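Local coordinates for protein Phosphoglucosamine/phosphogalactosamine mutase (Sulfolobus tokodaii, PDB 2F7L) that interconverts the 6-phosphates and 1-phosphates of glucosamine and galactosamine, a magnesium-dependent step in making UDP-N-acetylglucosamine and UDP-N-acetylgalactosamine, at residues V23-K28 and F129-N134; G31-K36 and R118-E123; I56-L61 and V68-M73; I106-V109 and E115-R118. All coordinates share one frame; numbering follows the deposited sequence.

All four contacts lie in the first alpha/beta/alpha domain of the mutase, and they divide by depth. Interactions 1 and 2 are at the surface, their centres 10 Å apart, and both join helix 20-34 to helix 118-130 or the chain just after it; each uses a phenylalanine ring, lying beneath a lysine in interaction 1, which adds a Lys25-Glu131 salt bridge, and presenting its edge in interaction 2. Interactions 3 and 4 are buried and reach the same mixed sheet. Interaction 3 packs helix 50-63 on strand 67-73 with two carboxylates meeting, whereas interaction 4 uses a backbone bond and branched aliphatic groups. Arg118 belongs to both interaction 2 and interaction 4.

Interaction 1 (V23-K28 and F129-N134); sequences VLKLSK and FTERFN
Lys28 lays its CB over the Phe133 ring, 3.5 Å from the centroid and only 6° off the ring normal, a CH-pi contact made almost exactly over the middle of the face. The chain of Lys28 then bends at each later torsion, which keeps its ammonium near the same aromatic group: NZ is 3.8 Å from Phe133 CD2. On the opposite face the ring lies against its own chain, with Glu131 C 3.9 Å above the plane, so the phenyl group is held flat between helix 20-34 and the backbone leading up to it. This is where helix 118-130 ends in the first alpha/beta/alpha domain: Glu131 leaves helical geometry with a positive phi of 54°, and the chain then passes beside helix 20-34. An alanine in place of Phe133 is likely to leave Lys28 CB without its aromatic surface and the exit chain less firmly fitted to the helix. In Lys25, a chi1 of -159° turns CG away from the backbone N and brings it beside the ring's far end, 4.0 Å from Phe133 CZ. A bend at the third torsion then leads to a salt bridge, NZ to Glu131 OE2 at 2.8 Å, the ammonium approaching nearly in line with the C-O bond. Just past the ring, Asn134 N is hydrogen-bonded to Thr32 OG1, which also bonds to Lys28 O.

Interaction 2 (G31-K36 and R118-E123); sequences GTFFGK and REKENE
Phe33 is the residue through which helix 20-34, close to its C-terminal end, meets the first turns of helix 118-130 on the surface of this alpha/beta/alpha domain. With CG anti to the backbone N (chi1 166°), its ring reaches across to Lys120 and Glu123, one helical turn apart on the facing helix. Both meet it at the edge, near the ring plane, and both side chains run at about a right angle to that of Phe33. Lys120 brings its aliphatic part: CD lies 3.5 Å from Phe33 CZ, and CB is 3.8 Å from the same atom. Beyond CG the lysine is extended, carrying its ammonium past the ring to a long, weak ion pair with Asp110. The ring is further packed by Ile124 and Leu127 of helix 118-130, so the fit of the two helices continues beyond the pair of polar residues. Glu123 contributes a carboxylate, turned 56° from the ring plane. An oxygen facing the slightly positive C-H bonds at the edge of a phenyl group would be expected to be mildly favourable; here Glu123 OE1 sits 3.2 Å from Phe33 CE1 and 3.6 Å from Phe33 CD1.

Interaction 3 (I56-L61 and V68-M73); sequences IVEGGL and VYDGGM
Val68 supplies the apolar side of this contact, using a different methyl for each of two helix residues. Its CG2 meets Leu61 CB at 3.6 Å, while CG1, anti to the backbone N (chi1 -176°), rests 3.8 Å from Glu58 CG. The glutamate thus serves first as a hydrocarbon chain, crossing Val68 at about a right angle. These groups join the helix and second strand of the beta-alpha-beta unit formed by strand 39-44, helix 50-63 and strand 67-73; the local axes approach to 9.3 Å and run nearly antiparallel, at 163°. Val42 on strand 39-44 touches both Leu61 and Val68, bringing the first strand into the same packing.

The polar side lies further along the strand. Extended beyond CG, Glu58 carries its acid group to Asp70, where Glu58 OE1 and Asp70 OD2 are modelled 2.4 Å apart and the two carboxylate planes are 79° from each other. Asp70 OD1, on the other branch, closes an Asx turn by accepting from Gly72 N at 3.0 Å, which helps fix the aspartate's rotation. So short an oxygen separation is doubtful at this resolution, but two acid groups facing each other in a buried contact would be expected to disfavour full charge on both, and one may be easier to protonate than in water.

Interaction 4 (I106-V109 and E115-R118); sequences IKVV and EIRR
Lys107 touches Glu115 through its hydrocarbon chain, CD lying 3.8 Å from Glu115 OE2. Its ammonium goes elsewhere, forming salt bridges with Asp243 and Asp245, magnesium ligands by similarity, and with Asp8; this strand therefore reaches the probable metal site. Next along, Val108 has the largest share of the contact on the strand side. Its carbonyl O accepts the backbone N-H of Ile116 at 3.0 Å, with an N-H...O angle of 162° and the donor in the carbonyl plane. Glu115 CA comes to 3.4 Å from the same Val108 O, adding a CA-H...O contact. The valine side chain meets the isoleucine obliquely: Val108 CG2 is 3.3 Å from Ile116 CG2, and the CD1 methyl of Ile116 also packs on it. Ile116 CG1 stands between the backbone N and the carbonyl carbon (chi1 53°), and from there extends so that CD1 lies against the valine. A glycine in place of Ile116 would probably leave the CG2 methyl of Val108 without its apolar partner and open a gap between strand and loop. At Val109 the backbones form a single beta bridge, its CA 3.9 Å from Glu115 CA, where the loop comes back beside the strand before Arg117 takes the N-cap position of helix 118-130. The strand itself is bonded to neighbours 10-13 and 90-94 in the mixed sheet; Ile30 of helix 20-34 packs on Val108, Ile124 of helix 118-130 touches Ile116, and His314 of helix 309-318 bonds to Glu115 O.

Interaction 1 (V23-K28 and F129-N134)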
loop_
_atom_site.group_PDB
_atom_site.type_symbol
_atom_site.label_atom_id
_atom_site.label_comp_id
_atom_site.label_asym_id
_atom_site.label_seq_id
_atom_site.Cartn_x
_atom_site.Cartn_y
_atom_site.Cartn_z
ATOM N N VAL A 23 -7.480 -5.014 -21.960
ATOM C CA VAL A 23 -8.393 -4.942 -20.837
ATOM C C VAL A 23 -9.691 -5.655 -21.200
ATOM O O VAL A 23 -10.328 -6.289 -20.366
ATOM C CB VAL A 23 -8.672 -3.468 -20.456
ATOM C CG1 VAL A 23 -9.804 -3.387 -19.405
ATOM C CG2 VAL A 23 -7.387 -2.819 -19.929
ATOM N N LEU A 24 -10.100 -5.571 -22.448
ATOM C CA LEU A 24 -11.318 -6.262 -22.805
ATOM C C LEU A 24 -11.157 -7.779 -22.578
ATOM O O LEU A 24 -12.064 -8.433 -22.036
ATOM C CB LEU A 24 -11.710 -5.983 -24.264
ATOM C CG LEU A 24 -12.901 -6.829 -24.743
ATOM C CD1 LEU A 24 -14.118 -6.561 -23.863
ATOM C CD2 LEU A 24 -13.194 -6.532 -26.191
ATOM N N LYS A 25 -10.011 -8.331 -22.980
ATOM C CA LYS A 25 -9.766 -9.765 -22.818
ATOM C C LYS A 25 -9.597 -10.144 -21.348
ATOM O O LYS A 25 -10.163 -11.149 -20.872
ATOM C CB LYS A 25 -8.522 -10.173 -23.612
ATOM C CG LYS A 25 -8.420 -11.654 -23.963
ATOM C CD LYS A 25 -7.554 -11.793 -25.194
ATOM C CE LYS A 25 -6.493 -12.854 -25.011
ATOM N NZ LYS A 25 -5.678 -13.074 -26.241
ATOM N N LEU A 26 -8.816 -9.326 -20.645
ATOM C CA LEU A 26 -8.553 -9.519 -19.231
ATOM C C LEU A 26 -9.873 -9.530 -18.437
ATOM O O LEU A 26 -9.967 -10.179 -17.403
ATOM C CB LEU A 26 -7.625 -8.402 -18.747
ATOM C CG LEU A 26 -6.812 -8.539 -17.451
ATOM C CD1 LEU A 26 -7.366 -7.604 -16.411
ATOM C CD2 LEU A 26 -6.820 -9.981 -16.945
ATOM N N SER A 27 -10.890 -8.832 -18.954
ATOM C CA SER A 27 -12.221 -8.726 -18.347
ATOM C C SER A 27 -13.118 -9.940 -18.530
ATOM O O SER A 27 -13.982 -10.198 -17.696
ATOM C CB SER A 27 -12.962 -7.528 -18.924
ATOM O OG SER A 27 -12.354 -6.331 -18.496
ATOM N N LYS A 28 -12.956 -10.642 -19.652
ATOM C CA LYS A 28 -13.740 -11.841 -19.924
ATOM C C LYS A 28 -13.144 -12.913 -19.010
ATOM O O LYS A 28 -13.850 -13.790 -18.493
ATOM C CB LYS A 28 -13.560 -12.316 -21.371
ATOM C CG LYS A 28 -13.524 -11.262 -22.447
ATOM C CD LYS A 28 -14.867 -11.075 -23.091
ATOM C CE LYS A 28 -14.731 -11.012 -24.595
ATOM N NZ LYS A 28 -14.512 -12.339 -25.216
ATOM N N PHE A 129 -5.107 -16.586 -21.635
ATOM C CA PHE A 129 -4.377 -17.206 -22.751
ATOM C C PHE A 129 -5.084 -18.330 -23.523
ATOM O O PHE A 129 -4.968 -18.410 -24.739
ATOM C CB PHE A 129 -3.003 -17.677 -22.274
ATOM C CG PHE A 129 -2.090 -16.544 -21.843
ATOM C CD1 PHE A 129 -1.771 -15.513 -22.729
ATOM C CD2 PHE A 129 -1.590 -16.484 -20.541
ATOM C CE1 PHE A 129 -0.975 -14.439 -22.327
ATOM C CE2 PHE A 129 -0.786 -15.403 -20.122
ATOM C CZ PHE A 129 -0.480 -14.382 -21.015
ATOM N N THR A 130 -5.817 -19.191 -22.833
ATOM C CA THR A 130 -6.535 -20.270 -23.501
ATOM C C THR A 130 -7.877 -19.754 -24.012
ATOM O O THR A 130 -8.597 -20.452 -24.723
ATOM C CB THR A 130 -6.865 -21.392 -22.535
ATOM O OG1 THR A 130 -7.631 -20.839 -21.450
ATOM C CG2 THR A 130 -5.589 -22.079 -22.017
ATOM N N GLU A 131 -8.218 -18.539 -23.599
ATOM C CA GLU A 131 -9.475 -17.902 -23.972
ATOM C C GLU A 131 -10.724 -18.736 -23.654
ATOM O O GLU A 131 -11.678 -18.733 -24.425
ATOM C CB GLU A 131 -9.463 -17.515 -25.467
ATOM C CG GLU A 131 -8.121 -16.963 -25.909
ATOM C CD GLU A 131 -8.197 -16.011 -27.100
ATOM O OE1 GLU A 131 -8.839 -16.357 -28.103
ATOM O OE2 GLU A 131 -7.589 -14.916 -27.041
ATOM N N ARG A 132 -10.717 -19.457 -22.536
ATOM C CA ARG A 132 -11.900 -20.240 -22.137
ATOM C C ARG A 132 -12.823 -19.259 -21.396
ATOM O O ARG A 132 -12.698 -19.065 -20.195
ATOM C CB ARG A 132 -11.533 -21.390 -21.187
ATOM C CG ARG A 132 -10.594 -22.419 -21.752
ATOM C CD ARG A 132 -10.572 -23.685 -20.890
ATOM N NE ARG A 132 -10.318 -23.421 -19.469
ATOM C CZ ARG A 132 -9.157 -23.028 -18.941
ATOM N NH1 ARG A 132 -8.085 -22.839 -19.690
ATOM N NH2 ARG A 132 -9.076 -22.809 -17.643
ATOM N N PHE A 133 -13.747 -18.641 -22.112
ATOM C CA PHE A 133 -14.619 -17.662 -21.497
ATOM C C PHE A 133 -16.089 -18.029 -21.374
ATOM O O PHE A 133 -16.703 -18.463 -22.331
ATOM C CB PHE A 133 -14.521 -16.353 -22.276
ATOM C CG PHE A 133 -13.135 -15.809 -22.380
ATOM C CD1 PHE A 133 -12.282 -15.811 -21.274
ATOM C CD2 PHE A 133 -12.698 -15.226 -23.567
ATOM C CE1 PHE A 133 -11.020 -15.235 -21.349
ATOM C CE2 PHE A 133 -11.445 -14.651 -23.658
ATOM C CZ PHE A 133 -10.600 -14.652 -22.547
ATOM N N ASN A 134 -16.675 -17.830 -20.203
ATOM C CA ASN A 134 -18.092 -18.120 -20.074
ATOM C C ASN A 134 -18.891 -17.125 -20.884
ATOM O O ASN A 134 -19.685 -16.378 -20.320
ATOM C CB ASN A 134 -18.551 -18.033 -18.628
ATOM C CG ASN A 134 -17.985 -19.131 -17.797
ATOM O OD1 ASN A 134 -17.681 -20.207 -18.321
ATOM N ND2 ASN A 134 -17.847 -18.892 -16.490
#

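Interaction 2 (G31-K36 and R118-E123)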
loop_
_atom_site.group_PDB
_atom_site.type_symbol
_atom_site.label_atom_id
_atom_site.label_comp_id
_atom_site.label_asym_id
_atom_site.label_seq_id
_atom_site.Cartn_x
_atom_site.Cartn_y
_atom_site.Cartn_z
ATOM N N GLY A 31 -14.138 -12.139 -15.445
ATOM C CA GLY A 31 -15.536 -12.468 -15.326
ATOM C C GLY A 31 -15.765 -13.966 -15.347
ATOM O O GLY A 31 -16.588 -14.501 -14.581
ATOM N N THR A 32 -15.052 -14.657 -16.225
ATOM C CA THR A 32 -15.214 -16.084 -16.297
ATOM C C THR A 32 -14.750 -16.685 -14.971
ATOM O O THR A 32 -15.334 -17.647 -14.476
ATOM C CB THR A 32 -14.405 -16.667 -17.450
ATOM O OG1 THR A 32 -14.953 -16.212 -18.694
ATOM C CG2 THR A 32 -14.437 -18.166 -17.395
ATOM N N PHE A 33 -13.707 -16.101 -14.396
ATOM C CA PHE A 33 -13.149 -16.551 -13.129
ATOM C C PHE A 33 -14.126 -16.451 -11.948
ATOM O O PHE A 33 -14.173 -17.323 -11.083
ATOM C CB PHE A 33 -11.914 -15.723 -12.827
ATOM C CG PHE A 33 -11.431 -15.853 -11.423
ATOM C CD1 PHE A 33 -10.721 -16.979 -11.021
ATOM C CD2 PHE A 33 -11.662 -14.829 -10.497
ATOM C CE1 PHE A 33 -10.239 -17.090 -9.722
ATOM C CE2 PHE A 33 -11.181 -14.931 -9.182
ATOM C CZ PHE A 33 -10.469 -16.063 -8.799
ATOM N N PHE A 34 -14.888 -15.363 -11.903
ATOM C CA PHE A 34 -15.858 -15.155 -10.830
ATOM C C PHE A 34 -17.135 -15.961 -11.087
ATOM O O PHE A 34 -17.863 -16.276 -10.156
ATOM C CB PHE A 34 -16.220 -13.668 -10.702
ATOM C CG PHE A 34 -15.211 -12.841 -9.961
ATOM C CD1 PHE A 34 -14.955 -13.069 -8.618
ATOM C CD2 PHE A 34 -14.560 -11.774 -10.598
ATOM C CE1 PHE A 34 -14.072 -12.249 -7.898
ATOM C CE2 PHE A 34 -13.667 -10.938 -9.895
ATOM C CZ PHE A 34 -13.425 -11.179 -8.532
ATOM N N GLY A 35 -17.419 -16.278 -12.340
ATOM C CA GLY A 35 -18.610 -17.049 -12.631
ATOM C C GLY A 35 -19.821 -16.243 -13.053
ATOM O O GLY A 35 -19.889 -15.026 -12.838
ATOM N N LYS A 36 -20.786 -16.922 -13.667
ATOM C CA LYS A 36 -22.008 -16.269 -14.133
ATOM C C LYS A 36 -22.850 -15.841 -12.944
ATOM O O LYS A 36 -22.884 -16.537 -11.937
ATOM C CB LYS A 36 -22.817 -17.222 -15.015
ATOM C CG LYS A 36 -22.100 -17.689 -16.258
ATOM C CD LYS A 36 -22.906 -18.764 -16.958
ATOM C CE LYS A 36 -22.261 -19.186 -18.273
ATOM N NZ LYS A 36 -23.236 -19.880 -19.186
ATOM N N ARG A 118 -2.211 -15.288 -5.433
ATOM C CA ARG A 118 -1.459 -15.558 -6.664
ATOM C C ARG A 118 -1.934 -16.772 -7.462
ATOM O O ARG A 118 -1.990 -16.740 -8.692
ATOM C CB ARG A 118 0.029 -15.661 -6.350
ATOM C CG ARG A 118 0.552 -14.448 -5.570
ATOM C CD ARG A 118 -0.040 -13.102 -6.078
ATOM N NE ARG A 118 0.570 -11.928 -5.429
ATOM C CZ ARG A 118 0.421 -11.606 -4.141
ATOM N NH1 ARG A 118 -0.332 -12.366 -3.346
ATOM N NH2 ARG A 118 1.042 -10.536 -3.636
ATOM N N GLU A 119 -2.295 -17.836 -6.765
ATOM C CA GLU A 119 -2.795 -19.018 -7.444
ATOM C C GLU A 119 -4.003 -18.620 -8.313
ATOM O O GLU A 119 -4.282 -19.221 -9.349
ATOM C CB GLU A 119 -3.181 -20.054 -6.399
ATOM C CG GLU A 119 -2.132 -20.235 -5.266
ATOM C CD GLU A 119 -2.170 -19.127 -4.183
ATOM O OE1 GLU A 119 -3.257 -18.527 -4.006
ATOM O OE2 GLU A 119 -1.132 -18.881 -3.495
ATOM N N LYS A 120 -4.708 -17.581 -7.894
ATOM C CA LYS A 120 -5.862 -17.102 -8.637
ATOM C C LYS A 120 -5.436 -16.241 -9.825
ATOM O O LYS A 120 -6.120 -16.226 -10.853
ATOM C CB LYS A 120 -6.812 -16.326 -7.711
ATOM C CG LYS A 120 -7.353 -17.193 -6.591
ATOM C CD LYS A 120 -8.565 -16.606 -5.924
ATOM C CE LYS A 120 -9.213 -17.615 -4.966
ATOM N NZ LYS A 120 -10.555 -17.163 -4.443
ATOM N N GLU A 121 -4.321 -15.520 -9.701
ATOM C CA GLU A 121 -3.867 -14.707 -10.823
ATOM C C GLU A 121 -3.568 -15.654 -11.972
ATOM O O GLU A 121 -3.800 -15.337 -13.144
ATOM C CB GLU A 121 -2.604 -13.922 -10.472
ATOM C CG GLU A 121 -2.770 -12.930 -9.344
ATOM C CD GLU A 121 -1.516 -12.104 -9.097
ATOM O OE1 GLU A 121 -0.401 -12.625 -9.342
ATOM O OE2 GLU A 121 -1.643 -10.939 -8.641
ATOM N N ASN A 122 -3.062 -16.829 -11.618
ATOM C CA ASN A 122 -2.711 -17.842 -12.598
ATOM C C ASN A 122 -3.951 -18.388 -13.273
ATOM O O ASN A 122 -3.942 -18.649 -14.478
ATOM C CB ASN A 122 -1.962 -18.996 -11.938
ATOM C CG ASN A 122 -0.634 -18.577 -11.332
ATOM O OD1 ASN A 122 -0.128 -19.264 -10.458
ATOM N ND2 ASN A 122 -0.056 -17.464 -11.801
ATOM N N GLU A 123 -5.015 -18.589 -12.505
ATOM C CA GLU A 123 -6.234 -19.101 -13.112
ATOM C C GLU A 123 -6.706 -18.109 -14.177
ATOM O O GLU A 123 -6.999 -18.475 -15.307
ATOM C CB GLU A 123 -7.308 -19.308 -12.048
ATOM C CG GLU A 123 -7.012 -20.464 -11.116
ATOM C CD GLU A 123 -8.000 -20.576 -9.961
ATOM O OE1 GLU A 123 -9.159 -20.126 -10.106
ATOM O OE2 GLU A 123 -7.616 -21.132 -8.909
#

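Interaction 3 (I56-L61 and V68-M73)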
loop_
_atom_site.group_PDB
_atom_site.type_symbol
_atom_site.label_atom_id
_atom_site.label_comp_id
_atom_site.label_asym_id
_atom_site.label_seq_id
_atom_site.Cartn_x
_atom_site.Cartn_y
_atom_site.Cartn_z
ATOM N N ILE A 56 -14.800 -0.419 -20.848
ATOM C CA ILE A 56 -14.310 -1.653 -21.442
ATOM C C ILE A 56 -14.517 -2.830 -20.485
ATOM O O ILE A 56 -14.997 -3.888 -20.895
ATOM C CB ILE A 56 -12.791 -1.552 -21.829
ATOM C CG1 ILE A 56 -12.552 -0.401 -22.828
ATOM C CG2 ILE A 56 -12.325 -2.875 -22.436
ATOM C CD1 ILE A 56 -13.203 -0.588 -24.205
ATOM N N VAL A 57 -14.164 -2.631 -19.217
ATOM C CA VAL A 57 -14.312 -3.661 -18.206
ATOM C C VAL A 57 -15.776 -4.092 -18.077
ATOM O O VAL A 57 -16.082 -5.293 -18.107
ATOM C CB VAL A 57 -13.756 -3.168 -16.804
ATOM C CG1 VAL A 57 -14.262 -4.081 -15.663
ATOM C CG2 VAL A 57 -12.208 -3.150 -16.815
ATOM N N GLU A 58 -16.672 -3.115 -17.932
ATOM C CA GLU A 58 -18.106 -3.376 -17.803
ATOM C C GLU A 58 -18.636 -4.128 -19.016
ATOM O O GLU A 58 -19.415 -5.100 -18.883
ATOM C CB GLU A 58 -18.858 -2.065 -17.610
ATOM C CG GLU A 58 -18.541 -1.463 -16.264
ATOM C CD GLU A 58 -19.137 -0.087 -16.021
ATOM O OE1 GLU A 58 -18.950 0.380 -14.880
ATOM O OE2 GLU A 58 -19.765 0.518 -16.932
ATOM N N GLY A 59 -18.217 -3.680 -20.194
ATOM C CA GLY A 59 -18.622 -4.358 -21.408
ATOM C C GLY A 59 -18.085 -5.782 -21.357
ATOM O O GLY A 59 -18.797 -6.727 -21.675
ATOM N N GLY A 60 -16.836 -5.940 -20.929
ATOM C CA GLY A 60 -16.242 -7.264 -20.837
ATOM C C GLY A 60 -16.925 -8.207 -19.858
ATOM O O GLY A 60 -17.143 -9.391 -20.162
ATOM N N LEU A 61 -17.273 -7.698 -18.681
ATOM C CA LEU A 61 -17.929 -8.526 -17.678
ATOM C C LEU A 61 -19.369 -8.942 -18.088
ATOM O O LEU A 61 -19.846 -10.032 -17.740
ATOM C CB LEU A 61 -17.923 -7.783 -16.343
ATOM C CG LEU A 61 -16.531 -7.493 -15.749
ATOM C CD1 LEU A 61 -16.603 -6.414 -14.647
ATOM C CD2 LEU A 61 -15.931 -8.808 -15.218
ATOM N N VAL A 68 -22.928 -6.602 -13.220
ATOM C CA VAL A 68 -22.041 -5.477 -12.936
ATOM C C VAL A 68 -22.524 -4.260 -12.134
ATOM O O VAL A 68 -23.590 -3.724 -12.388
ATOM C CB VAL A 68 -21.469 -4.930 -14.257
ATOM C CG1 VAL A 68 -20.475 -3.823 -13.971
ATOM C CG2 VAL A 68 -20.823 -6.045 -15.049
ATOM N N TYR A 69 -21.701 -3.809 -11.190
ATOM C CA TYR A 69 -21.993 -2.613 -10.396
ATOM C C TYR A 69 -20.883 -1.560 -10.511
ATOM O O TYR A 69 -19.694 -1.856 -10.388
ATOM C CB TYR A 69 -22.168 -2.946 -8.926
ATOM C CG TYR A 69 -23.435 -3.674 -8.634
ATOM C CD1 TYR A 69 -23.578 -5.011 -8.995
ATOM C CD2 TYR A 69 -24.505 -3.028 -8.010
ATOM C CE1 TYR A 69 -24.743 -5.688 -8.747
ATOM C CE2 TYR A 69 -25.682 -3.700 -7.756
ATOM C CZ TYR A 69 -25.795 -5.034 -8.125
ATOM O OH TYR A 69 -26.942 -5.747 -7.857
ATOM N N ASP A 70 -21.303 -0.320 -10.706
ATOM C CA ASP A 70 -20.405 0.815 -10.851
ATOM C C ASP A 70 -20.307 1.654 -9.561
ATOM O O ASP A 70 -21.284 2.270 -9.125
ATOM C CB ASP A 70 -20.928 1.700 -11.972
ATOM C CG ASP A 70 -19.841 2.520 -12.621
ATOM O OD1 ASP A 70 -19.106 3.241 -11.909
ATOM O OD2 ASP A 70 -19.739 2.446 -13.865
ATOM N N GLY A 71 -19.120 1.698 -8.972
ATOM C CA GLY A 71 -18.929 2.464 -7.762
ATOM C C GLY A 71 -18.188 3.765 -7.983
ATOM O O GLY A 71 -17.798 4.407 -7.021
ATOM N N GLY A 72 -17.998 4.175 -9.232
ATOM C CA GLY A 72 -17.285 5.417 -9.506
ATOM C C GLY A 72 -15.854 5.518 -8.981
ATOM O O GLY A 72 -15.167 4.508 -8.799
ATOM N N MET A 73 -15.393 6.744 -8.740
ATOM C CA MET A 73 -14.041 6.984 -8.236
ATOM C C MET A 73 -13.895 6.866 -6.718
ATOM O O MET A 73 -14.668 7.465 -5.970
ATOM C CB MET A 73 -13.553 8.369 -8.639
ATOM C CG MET A 73 -13.355 8.566 -10.104
ATOM S SD MET A 73 -12.583 10.177 -10.392
ATOM C CE MET A 73 -14.137 11.175 -10.603
#

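Interaction 4 (I106-V109 and E115-R118)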
loop_
_atom_site.group_PDB
_atom_site.type_symbol
_atom_site.label_atom_id
_atom_site.label_comp_id
_atom_site.label_asym_id
_atom_site.label_seq_id
_atom_site.Cartn_x
_atom_site.Cartn_y
_atom_site.Cartn_z
ATOM N N ILE A 106 -5.121 -2.909 -13.830
ATOM C CA ILE A 106 -6.265 -3.605 -13.317
ATOM C C ILE A 106 -5.919 -4.337 -12.064
ATOM O O ILE A 106 -4.984 -5.121 -12.052
ATOM C CB ILE A 106 -6.766 -4.643 -14.314
ATOM C CG1 ILE A 106 -7.142 -3.973 -15.637
ATOM C CG2 ILE A 106 -7.944 -5.388 -13.726
ATOM C CD1 ILE A 106 -8.396 -3.152 -15.568
ATOM N N LYS A 107 -6.653 -4.063 -10.994
ATOM C CA LYS A 107 -6.471 -4.770 -9.731
ATOM C C LYS A 107 -7.754 -5.598 -9.613
ATOM O O LYS A 107 -8.829 -5.179 -10.071
ATOM C CB LYS A 107 -6.387 -3.799 -8.552
ATOM C CG LYS A 107 -4.973 -3.475 -8.088
ATOM C CD LYS A 107 -4.978 -2.573 -6.857
ATOM C CE LYS A 107 -3.568 -2.067 -6.510
ATOM N NZ LYS A 107 -3.518 -0.936 -5.490
ATOM N N VAL A 108 -7.660 -6.791 -9.055
ATOM C CA VAL A 108 -8.880 -7.557 -8.888
ATOM C C VAL A 108 -8.953 -8.031 -7.451
ATOM O O VAL A 108 -8.054 -8.707 -6.963
ATOM C CB VAL A 108 -8.997 -8.738 -9.933
ATOM C CG1 VAL A 108 -7.786 -8.751 -10.835
ATOM C CG2 VAL A 108 -9.236 -10.056 -9.251
ATOM N N VAL A 109 -10.017 -7.614 -6.770
ATOM C CA VAL A 109 -10.223 -7.985 -5.386
ATOM C C VAL A 109 -11.235 -9.103 -5.228
ATOM O O VAL A 109 -12.336 -9.048 -5.761
ATOM C CB VAL A 109 -10.643 -6.766 -4.536
ATOM C CG1 VAL A 109 -11.008 -5.621 -5.429
ATOM C CG2 VAL A 109 -11.789 -7.127 -3.616
ATOM N N GLU A 115 -6.972 -8.314 -2.430
ATOM C CA GLU A 115 -6.697 -8.646 -3.824
ATOM C C GLU A 115 -6.582 -10.172 -3.912
ATOM O O GLU A 115 -6.238 -10.845 -2.936
ATOM C CB GLU A 115 -5.392 -8.001 -4.253
ATOM C CG GLU A 115 -4.722 -7.295 -3.103
ATOM C CD GLU A 115 -4.932 -5.793 -3.126
ATOM O OE1 GLU A 115 -4.671 -5.147 -2.080
ATOM O OE2 GLU A 115 -5.334 -5.266 -4.194
ATOM N N ILE A 116 -6.874 -10.722 -5.083
ATOM C CA ILE A 116 -6.822 -12.167 -5.266
ATOM C C ILE A 116 -5.441 -12.745 -4.996
ATOM O O ILE A 116 -4.429 -12.098 -5.262
ATOM C CB ILE A 116 -7.286 -12.575 -6.704
ATOM C CG1 ILE A 116 -6.487 -11.791 -7.753
ATOM C CG2 ILE A 116 -8.792 -12.317 -6.863
ATOM C CD1 ILE A 116 -6.704 -12.225 -9.188
ATOM N N ARG A 117 -5.423 -13.954 -4.441
ATOM C CA ARG A 117 -4.188 -14.662 -4.151
ATOM C C ARG A 117 -3.502 -14.966 -5.477
ATOM O O ARG A 117 -4.140 -14.924 -6.529
ATOM C CB ARG A 117 -4.492 -15.962 -3.419
ATOM C CG ARG A 117 -4.842 -15.785 -1.953
ATOM C CD ARG A 117 -5.540 -17.015 -1.395
ATOM N NE ARG A 117 -5.777 -16.888 0.038
ATOM C CZ ARG A 117 -4.804 -16.838 0.949
ATOM N NH1 ARG A 117 -3.536 -16.903 0.562
ATOM N NH2 ARG A 117 -5.092 -16.738 2.246
ATOM N N ARG A 118 -2.211 -15.288 -5.433
ATOM C CA ARG A 118 -1.459 -15.558 -6.664
ATOM C C ARG A 118 -1.934 -16.772 -7.462
ATOM O O ARG A 118 -1.990 -16.740 -8.692
ATOM C CB ARG A 118 0.029 -15.661 -6.350
ATOM C CG ARG A 118 0.552 -14.448 -5.570
ATOM C CD ARG A 118 -0.040 -13.102 -6.078
ATOM N NE ARG A 118 0.570 -11.928 -5.429
ATOM C CZ ARG A 118 0.421 -11.606 -4.141
ATOM N NH1 ARG A 118 -0.332 -12.366 -3.346
ATOM N NH2 ARG A 118 1.042 -10.536 -3.636
#